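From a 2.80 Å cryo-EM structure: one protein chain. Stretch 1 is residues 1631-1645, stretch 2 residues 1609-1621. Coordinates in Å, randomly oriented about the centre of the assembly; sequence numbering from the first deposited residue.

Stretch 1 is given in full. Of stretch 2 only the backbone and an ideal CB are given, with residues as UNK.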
ATOM      1  N   ALA A1631     -18.628 -36.357 -27.443  1.00 32.98           N
ATOM      2  CA  ALA A1631     -19.247 -35.055 -27.231  1.00 32.98           C
ATOM      3  C   ALA A1631     -20.169 -35.076 -26.023  1.00 32.98           C
ATOM      4  O   ALA A1631     -20.179 -34.134 -25.227  1.00 32.98           O
ATOM      5  CB  ALA A1631     -20.009 -34.621 -28.474  1.00 32.98           C
ATOM      6  N   TRP A1632     -20.949 -36.143 -25.862  1.00 35.23           N
ATOM      7  CA  TRP A1632     -21.823 -36.245 -24.697  1.00 35.23           C
ATOM      8  C   TRP A1632     -21.020 -36.338 -23.402  1.00 35.23           C
ATOM      9  O   TRP A1632     -21.373 -35.715 -22.392  1.00 35.23           O
ATOM     10  CB  TRP A1632     -22.748 -37.445 -24.861  1.00 35.23           C
ATOM     11  CG  TRP A1632     -23.650 -37.683 -23.714  1.00 35.23           C
ATOM     12  CD1 TRP A1632     -24.837 -37.074 -23.468  1.00 35.23           C
ATOM     13  CD2 TRP A1632     -23.447 -38.609 -22.650  1.00 35.23           C
ATOM     14  NE1 TRP A1632     -25.380 -37.552 -22.309  1.00 35.23           N
ATOM     15  CE2 TRP A1632     -24.543 -38.500 -21.789  1.00 35.23           C
ATOM     16  CE3 TRP A1632     -22.438 -39.512 -22.338  1.00 35.23           C
ATOM     17  CZ2 TRP A1632     -24.659 -39.260 -20.644  1.00 35.23           C
ATOM     18  CZ3 TRP A1632     -22.554 -40.259 -21.207  1.00 35.23           C
ATOM     19  CH2 TRP A1632     -23.654 -40.132 -20.370  1.00 35.23           C
ATOM     20  N   ALA A1633     -19.932 -37.102 -23.411  1.00 30.93           N
ATOM     21  CA  ALA A1633     -19.091 -37.206 -22.227  1.00 30.93           C
ATOM     22  C   ALA A1633     -18.437 -35.877 -21.900  1.00 30.93           C
ATOM     23  O   ALA A1633     -18.277 -35.530 -20.728  1.00 30.93           O
ATOM     24  CB  ALA A1633     -18.031 -38.281 -22.429  1.00 30.93           C
ATOM     25  N   GLY A1634     -18.049 -35.119 -22.921  1.00 28.87           N
ATOM     26  CA  GLY A1634     -17.528 -33.789 -22.679  1.00 28.87           C
ATOM     27  C   GLY A1634     -18.564 -32.859 -22.095  1.00 28.87           C
ATOM     28  O   GLY A1634     -18.259 -32.049 -21.230  1.00 28.87           O
ATOM     29  N   ARG A1635     -19.802 -32.962 -22.557  1.00 34.04           N
ATOM     30  CA  ARG A1635     -20.858 -32.138 -21.984  1.00 34.04           C
ATOM     31  C   ARG A1635     -21.078 -32.464 -20.512  1.00 34.04           C
ATOM     32  O   ARG A1635     -21.245 -31.563 -19.685  1.00 34.04           O
ATOM     33  CB  ARG A1635     -22.139 -32.329 -22.778  1.00 34.04           C
ATOM     34  CG  ARG A1635     -23.077 -31.179 -22.703  1.00 34.04           C
ATOM     35  CD  ARG A1635     -24.452 -31.634 -23.071  1.00 34.04           C
ATOM     36  NE  ARG A1635     -24.848 -31.216 -24.405  1.00 34.04           N
ATOM     37  CZ  ARG A1635     -25.961 -31.623 -24.997  1.00 34.04           C
ATOM     38  NH1 ARG A1635     -26.769 -32.463 -24.374  1.00 34.04           N
ATOM     39  NH2 ARG A1635     -26.263 -31.198 -26.210  1.00 34.04           N
ATOM     40  N   VAL A1636     -21.041 -33.748 -20.158  1.00 31.12           N
ATOM     41  CA  VAL A1636     -21.226 -34.138 -18.762  1.00 31.12           C
ATOM     42  C   VAL A1636     -20.048 -33.690 -17.904  1.00 31.12           C
ATOM     43  O   VAL A1636     -20.235 -33.164 -16.801  1.00 31.12           O
ATOM     44  CB  VAL A1636     -21.459 -35.654 -18.665  1.00 31.12           C
ATOM     45  CG1 VAL A1636     -21.401 -36.110 -17.234  1.00 31.12           C
ATOM     46  CG2 VAL A1636     -22.788 -36.004 -19.262  1.00 31.12           C
ATOM     47  N   LEU A1637     -18.820 -33.881 -18.384  1.00 27.92           N
ATOM     48  CA  LEU A1637     -17.654 -33.445 -17.622  1.00 27.92           C
ATOM     49  C   LEU A1637     -17.612 -31.933 -17.479  1.00 27.92           C
ATOM     50  O   LEU A1637     -17.216 -31.413 -16.431  1.00 27.92           O
ATOM     51  CB  LEU A1637     -16.376 -33.931 -18.287  1.00 27.92           C
ATOM     52  CG  LEU A1637     -16.034 -35.408 -18.234  1.00 27.92           C
ATOM     53  CD1 LEU A1637     -14.787 -35.640 -19.038  1.00 27.92           C
ATOM     54  CD2 LEU A1637     -15.827 -35.830 -16.814  1.00 27.92           C
ATOM     55  N   GLY A1638     -18.002 -31.206 -18.523  1.00 24.70           N
ATOM     56  CA  GLY A1638     -18.009 -29.763 -18.444  1.00 24.70           C
ATOM     57  C   GLY A1638     -19.051 -29.245 -17.484  1.00 24.70           C
ATOM     58  O   GLY A1638     -18.802 -28.294 -16.748  1.00 24.70           O
ATOM     59  N   ARG A1639     -20.227 -29.866 -17.463  1.00 31.01           N
ATOM     60  CA  ARG A1639     -21.239 -29.461 -16.499  1.00 31.01           C
ATOM     61  C   ARG A1639     -20.805 -29.786 -15.075  1.00 31.01           C
ATOM     62  O   ARG A1639     -21.041 -29.001 -14.154  1.00 31.01           O
ATOM     63  CB  ARG A1639     -22.559 -30.130 -16.834  1.00 31.01           C
ATOM     64  CG  ARG A1639     -23.730 -29.557 -16.111  1.00 31.01           C
ATOM     65  CD  ARG A1639     -24.997 -30.211 -16.580  1.00 31.01           C
ATOM     66  NE  ARG A1639     -25.094 -30.204 -18.033  1.00 31.01           N
ATOM     67  CZ  ARG A1639     -25.655 -29.226 -18.732  1.00 31.01           C
ATOM     68  NH1 ARG A1639     -26.172 -28.180 -18.109  1.00 31.01           N
ATOM     69  NH2 ARG A1639     -25.701 -29.295 -20.050  1.00 31.01           N
ATOM     70  N   SER A1640     -20.133 -30.917 -14.879  1.00 28.04           N
ATOM     71  CA  SER A1640     -19.631 -31.253 -13.553  1.00 28.04           C
ATOM     72  C   SER A1640     -18.576 -30.261 -13.076  1.00 28.04           C
ATOM     73  O   SER A1640     -18.562 -29.876 -11.903  1.00 28.04           O
ATOM     74  CB  SER A1640     -19.066 -32.666 -13.564  1.00 28.04           C
ATOM     75  OG  SER A1640     -18.249 -32.889 -12.436  1.00 28.04           O
ATOM     76  N   PHE A1641     -17.676 -29.841 -13.964  1.00 22.20           N
ATOM     77  CA  PHE A1641     -16.640 -28.895 -13.558  1.00 22.20           C
ATOM     78  C   PHE A1641     -17.213 -27.501 -13.360  1.00 22.20           C
ATOM     79  O   PHE A1641     -16.796 -26.778 -12.453  1.00 22.20           O
ATOM     80  CB  PHE A1641     -15.520 -28.870 -14.588  1.00 22.20           C
ATOM     81  CG  PHE A1641     -14.361 -28.011 -14.206  1.00 22.20           C
ATOM     82  CD1 PHE A1641     -14.254 -26.725 -14.670  1.00 22.20           C
ATOM     83  CD2 PHE A1641     -13.368 -28.495 -13.395  1.00 22.20           C
ATOM     84  CE1 PHE A1641     -13.188 -25.948 -14.326  1.00 22.20           C
ATOM     85  CE2 PHE A1641     -12.303 -27.715 -13.056  1.00 22.20           C
ATOM     86  CZ  PHE A1641     -12.214 -26.446 -13.521  1.00 22.20           C
ATOM     87  N   ALA A1642     -18.167 -27.098 -14.190  1.00 24.18           N
ATOM     88  CA  ALA A1642     -18.804 -25.811 -13.995  1.00 24.18           C
ATOM     89  C   ALA A1642     -19.658 -25.779 -12.745  1.00 24.18           C
ATOM     90  O   ALA A1642     -19.919 -24.696 -12.222  1.00 24.18           O
ATOM     91  CB  ALA A1642     -19.660 -25.457 -15.204  1.00 24.18           C
ATOM     92  N   ALA A1643     -20.111 -26.927 -12.258  1.00 26.69           N
ATOM     93  CA  ALA A1643     -20.894 -26.947 -11.038  1.00 26.69           C
ATOM     94  C   ALA A1643     -20.068 -27.174  -9.783  1.00 26.69           C
ATOM     95  O   ALA A1643     -20.535 -26.841  -8.694  1.00 26.69           O
ATOM     96  CB  ALA A1643     -21.970 -28.021 -11.124  1.00 26.69           C
ATOM     97  N   SER A1644     -18.866 -27.729  -9.890  1.00 26.33           N
ATOM     98  CA  SER A1644     -18.103 -28.005  -8.682  1.00 26.33           C
ATOM     99  C   SER A1644     -16.709 -27.410  -8.721  1.00 26.33           C
ATOM    100  O   SER A1644     -16.118 -27.143  -7.676  1.00 26.33           O
ATOM    101  CB  SER A1644     -17.999 -29.509  -8.452  1.00 26.33           C
ATOM    102  OG  SER A1644     -17.222 -30.129  -9.458  1.00 26.33           O
ATOM    103  N   GLY A1645     -16.162 -27.218  -9.912  1.00 26.18           N
ATOM    104  CA  GLY A1645     -14.813 -26.720 -10.010  1.00 26.18           C
ATOM    105  C   GLY A1645     -13.768 -27.685  -9.536  1.00 26.18           C
ATOM    106  O   GLY A1645     -12.658 -27.269  -9.217  1.00 26.18           O
ATOM    107  N   UNK A1609     -24.749 -34.469 -12.888  1.00 45.17           N
ATOM    108  CA  UNK A1609     -23.430 -34.407 -13.496  1.00 45.17           C
ATOM    109  C   UNK A1609     -22.337 -34.544 -12.451  1.00 45.17           C
ATOM    110  O   UNK A1609     -21.352 -35.247 -12.676  1.00 45.17           O
ATOM    111  CB  UNK A1609     -23.260 -33.097 -14.268  1.00 45.17           C
ATOM    112  N   UNK A1610     -22.491 -33.896 -11.296  1.00 43.86           N
ATOM    113  CA  UNK A1610     -21.490 -34.052 -10.245  1.00 43.86           C
ATOM    114  C   UNK A1610     -21.429 -35.499  -9.782  1.00 43.86           C
ATOM    115  O   UNK A1610     -20.351 -36.033  -9.497  1.00 43.86           O
ATOM    116  CB  UNK A1610     -21.797 -33.129  -9.064  1.00 43.86           C
ATOM    117  N   UNK A1611     -22.580 -36.166  -9.727  1.00 49.88           N
ATOM    118  CA  UNK A1611     -22.615 -37.548  -9.264  1.00 49.88           C
ATOM    119  C   UNK A1611     -21.989 -38.500 -10.277  1.00 49.88           C
ATOM    120  O   UNK A1611     -21.246 -39.411  -9.900  1.00 49.88           O
ATOM    121  CB  UNK A1611     -24.057 -37.970  -8.975  1.00 49.88           C
ATOM    122  N   UNK A1612     -22.264 -38.304 -11.563  1.00 46.58           N
ATOM    123  CA  UNK A1612     -21.867 -39.257 -12.586  1.00 46.58           C
ATOM    124  C   UNK A1612     -20.622 -38.855 -13.363  1.00 46.58           C
ATOM    125  O   UNK A1612     -20.253 -39.563 -14.301  1.00 46.58           O
ATOM    126  CB  UNK A1612     -23.025 -39.460 -13.565  1.00 46.58           C
ATOM    127  N   UNK A1613     -19.965 -37.752 -13.007  1.00 41.27           N
ATOM    128  CA  UNK A1613     -18.823 -37.313 -13.788  1.00 41.27           C
ATOM    129  C   UNK A1613     -17.654 -38.273 -13.740  1.00 41.27           C
ATOM    130  O   UNK A1613     -16.998 -38.510 -14.755  1.00 41.27           O
ATOM    131  CB  UNK A1613     -18.367 -35.935 -13.304  1.00 41.27           C
ATOM    132  N   UNK A1614     -17.369 -38.830 -12.564  1.00 43.42           N
ATOM    133  CA  UNK A1614     -16.232 -39.732 -12.434  1.00 43.42           C
ATOM    134  C   UNK A1614     -16.417 -40.974 -13.291  1.00 43.42           C
ATOM    135  O   UNK A1614     -15.487 -41.414 -13.976  1.00 43.42           O
ATOM    136  CB  UNK A1614     -16.030 -40.128 -10.970  1.00 43.42           C
ATOM    137  N   UNK A1615     -17.625 -41.531 -13.292  1.00 43.11           N
ATOM    138  CA  UNK A1615     -17.889 -42.738 -14.060  1.00 43.11           C
ATOM    139  C   UNK A1615     -17.949 -42.430 -15.547  1.00 43.11           C
ATOM    140  O   UNK A1615     -17.516 -43.236 -16.373  1.00 43.11           O
ATOM    141  CB  UNK A1615     -19.195 -43.390 -13.601  1.00 43.11           C
ATOM    142  N   UNK A1616     -18.474 -41.262 -15.921  1.00 39.65           N
ATOM    143  CA  UNK A1616     -18.503 -40.925 -17.338  1.00 39.65           C
ATOM    144  C   UNK A1616     -17.098 -40.678 -17.867  1.00 39.65           C
ATOM    145  O   UNK A1616     -16.804 -40.996 -19.019  1.00 39.65           O
ATOM    146  CB  UNK A1616     -19.381 -39.695 -17.577  1.00 39.65           C
ATOM    147  N   UNK A1617     -16.201 -40.135 -17.049  1.00 40.18           N
ATOM    148  CA  UNK A1617     -14.815 -40.036 -17.487  1.00 40.18           C
ATOM    149  C   UNK A1617     -14.167 -41.409 -17.571  1.00 40.18           C
ATOM    150  O   UNK A1617     -13.447 -41.703 -18.528  1.00 40.18           O
ATOM    151  CB  UNK A1617     -14.019 -39.136 -16.540  1.00 40.18           C
ATOM    152  N   UNK A1618     -14.400 -42.256 -16.572  1.00 45.56           N
ATOM    153  CA  UNK A1618     -13.894 -43.620 -16.622  1.00 45.56           C
ATOM    154  C   UNK A1618     -14.355 -44.339 -17.878  1.00 45.56           C
ATOM    155  O   UNK A1618     -13.631 -45.181 -18.415  1.00 45.56           O
ATOM    156  CB  UNK A1618     -14.339 -44.397 -15.381  1.00 45.56           C
ATOM    157  N   UNK A1619     -15.552 -44.017 -18.361  1.00 46.02           N
ATOM    158  CA  UNK A1619     -16.085 -44.668 -19.549  1.00 46.02           C
ATOM    159  C   UNK A1619     -15.395 -44.178 -20.811  1.00 46.02           C
ATOM    160  O   UNK A1619     -14.968 -44.981 -21.644  1.00 46.02           O
ATOM    161  CB  UNK A1619     -17.593 -44.431 -19.652  1.00 46.02           C
ATOM    162  N   UNK A1620     -15.277 -42.864 -20.978  1.00 48.78           N
ATOM    163  CA  UNK A1620     -14.684 -42.325 -22.195  1.00 48.78           C
ATOM    164  C   UNK A1620     -13.167 -42.357 -22.118  1.00 48.78           C
ATOM    165  O   UNK A1620     -12.498 -41.352 -22.367  1.00 48.78           O
ATOM    166  CB  UNK A1620     -15.170 -40.895 -22.441  1.00 48.78           C
ATOM    167  N   UNK A1621     -12.627 -43.523 -21.784  1.00 57.97           N
ATOM    168  CA  UNK A1621     -11.201 -43.809 -21.770  1.00 57.97           C
ATOM    169  C   UNK A1621     -10.948 -45.125 -22.478  1.00 57.97           C
ATOM    170  O   UNK A1621     -10.105 -45.929 -22.076  1.00 57.97           O
ATOM    171  CB  UNK A1621     -10.661 -43.850 -20.339  1.00 57.97           C
TER

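The two helices cross with an angle of 131° between their N-to-C directions and axes 8.3 Å apart at closest.

At 1609 the bond points toward stretch 1, and the ideal CB already lies 3.9 Å from Ser 1640 N and 3.9 Å from Val 1636 O. With backbone this near, a small residue, alanine or serine, suits best. The residue is Ala 1609; its CB packs 4.0 Å from Arg 1639 CB, and its carbonyl O lies 3.6 Å from Ser 1640 CB.

Position 1610 points sideways where the CA atoms come within 4.7 Å (1610 to Ser 1640). Its ideal CB is 4.9 Å from Ser 1640 OG and 5.3 Å from Ser 1644 CB, leaving room for a medium or long aliphatic chain, such as leucine, isoleucine or methionine, to reach the end of the helix. Ile 1610 (chi1 m, chi2 t) does so: its CD1 is 3.8 Å from both Ala 1643 CB and Ser 1644 CB.

Position 1611 points away and finds nothing of stretch 1 within 5.5 Å; many residues would serve, and Lys 1611 extends with all four chi angles t. Position 1612 is sideways, its ideal CB 5.2 Å from Val 1636 CG1, a loose constraint; many residues, polar ones included, would serve. Its phi/psi of -101/4 fits the kink, where the N atoms of 1614 and 1615 lack a bond to the preceding turn; Asn 1612 is found there.

Position 1613 is the most restrictive. Although phi/psi is ordinary helix (-65/-41), an ideal CB would lie 3.2 Å from Ser 1640 OG, a tight approach, and 4.3 Å from Leu 1637 CD2. Glycine is favoured, with alanine a strained alternative. Gly 1613 puts no CB beside Ser 1640 OG; the CA atoms of Gly 1613 and Leu 1637 are 5.6 Å apart, and Gly 1613 O meets Leu 1637 CD2 at 3.6 Å.

Positions 1614, 1615 and 1618 have no stretch 1 atom within 5.5 Å of the ideal CB, so this contact does not select Ala 1614, Val 1615 or Lys 1618.

Position 1616 points toward an apolar pocket: its ideal CB is 4.1 Å from Val 1636 CG1, 4.9 Å from Trp 1632 CZ3 and 5.2 Å from Ala 1633 CB. Valine, isoleucine or leucine would suit. Val 1616 (chi1 t) places CG1 3.8 Å from Ala 1633 CB and 4.1 Å from Trp 1632 CZ3, while CG2 lies 4.0 Å from Val 1636 CG1.

At 1617, sideways, the ideal CB is 3.8 Å from Leu 1637 CD2, inviting an apolar or aromatic group. Trp 1617 sets CE3 3.6 Å from Leu 1637 CD1, obliquely.

Position 1619 points toward stretch 1 but lies beyond contact, leaving the choice open; Ser 1619 occupies it. Position 1620 leaves helical phi/psi (-81/51), its ideal CB 3.9 Å from Ala 1633 CB, so a small, fairly apolar side chain fits. Cys 1620 (chi1 p) brings SG 3.7 Å from Ala 1633 CB. Position 1621 is out of reach, so stretch 1 sets no limit; Ser 1621 OG donates a hydrogen bond to Trp 1617 O (3.0 Å).

Stretch 2 1609-1621: AIKNGAVVWKSCS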
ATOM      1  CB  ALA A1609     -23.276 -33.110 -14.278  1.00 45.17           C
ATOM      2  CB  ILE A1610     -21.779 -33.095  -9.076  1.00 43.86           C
ATOM      3  CG1 ILE A1610     -21.512 -31.653  -9.487  1.00 43.86           C
ATOM      4  CG2 ILE A1610     -20.907 -33.428  -7.893  1.00 43.86           C
ATOM      5  CD1 ILE A1610     -21.655 -30.679  -8.363  1.00 43.86           C
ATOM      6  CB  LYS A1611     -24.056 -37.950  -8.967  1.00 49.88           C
ATOM      7  CG  LYS A1611     -24.226 -39.397  -8.600  1.00 49.88           C
ATOM      8  CD  LYS A1611     -25.672 -39.723  -8.286  1.00 49.88           C
ATOM      9  CE  LYS A1611     -25.815 -41.178  -7.854  1.00 49.88           C
ATOM     10  NZ  LYS A1611     -27.203 -41.517  -7.438  1.00 49.88           N
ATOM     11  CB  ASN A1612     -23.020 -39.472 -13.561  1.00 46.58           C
ATOM     12  CG  ASN A1612     -24.209 -40.128 -12.908  1.00 46.58           C
ATOM     13  OD1 ASN A1612     -24.069 -41.125 -12.209  1.00 46.58           O
ATOM     14  ND2 ASN A1612     -25.386 -39.568 -13.125  1.00 46.58           N
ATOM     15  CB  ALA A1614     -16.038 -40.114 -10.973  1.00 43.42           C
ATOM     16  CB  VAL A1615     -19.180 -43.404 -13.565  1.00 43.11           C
ATOM     17  CG1 VAL A1615     -19.410 -44.683 -14.303  1.00 43.11           C
ATOM     18  CG2 VAL A1615     -19.085 -43.668 -12.086  1.00 43.11           C
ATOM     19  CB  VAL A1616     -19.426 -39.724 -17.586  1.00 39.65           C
ATOM     20  CG1 VAL A1616     -19.301 -39.250 -19.005  1.00 39.65           C
ATOM     21  CG2 VAL A1616     -20.849 -40.118 -17.312  1.00 39.65           C
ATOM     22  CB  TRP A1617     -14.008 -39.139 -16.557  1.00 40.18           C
ATOM     23  CG  TRP A1617     -12.559 -39.221 -16.857  1.00 40.18           C
ATOM     24  CD1 TRP A1617     -11.587 -39.734 -16.062  1.00 40.18           C
ATOM     25  CD2 TRP A1617     -11.917 -38.817 -18.065  1.00 40.18           C
ATOM     26  NE1 TRP A1617     -10.375 -39.660 -16.690  1.00 40.18           N
ATOM     27  CE2 TRP A1617     -10.554 -39.099 -17.925  1.00 40.18           C
ATOM     28  CE3 TRP A1617     -12.365 -38.233 -19.251  1.00 40.18           C
ATOM     29  CZ2 TRP A1617      -9.635 -38.821 -18.923  1.00 40.18           C
ATOM     30  CZ3 TRP A1617     -11.457 -37.961 -20.232  1.00 40.18           C
ATOM     31  CH2 TRP A1617     -10.109 -38.251 -20.067  1.00 40.18           C
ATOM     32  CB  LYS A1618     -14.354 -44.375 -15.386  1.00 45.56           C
ATOM     33  CG  LYS A1618     -13.342 -45.317 -14.814  1.00 45.56           C
ATOM     34  CD  LYS A1618     -13.896 -45.966 -13.575  1.00 45.56           C
ATOM     35  CE  LYS A1618     -14.300 -44.924 -12.568  1.00 45.56           C
ATOM     36  NZ  LYS A1618     -14.979 -45.538 -11.407  1.00 45.56           N
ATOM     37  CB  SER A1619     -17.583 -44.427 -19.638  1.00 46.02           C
ATOM     38  OG  SER A1619     -18.045 -44.673 -20.946  1.00 46.02           O
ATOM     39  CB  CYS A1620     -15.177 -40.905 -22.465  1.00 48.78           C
ATOM     40  SG  CYS A1620     -14.877 -39.719 -21.168  1.00 48.78           S
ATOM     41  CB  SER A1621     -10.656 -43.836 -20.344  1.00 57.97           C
ATOM     42  OG  SER A1621     -10.780 -42.567 -19.728  1.00 57.97           O
TER
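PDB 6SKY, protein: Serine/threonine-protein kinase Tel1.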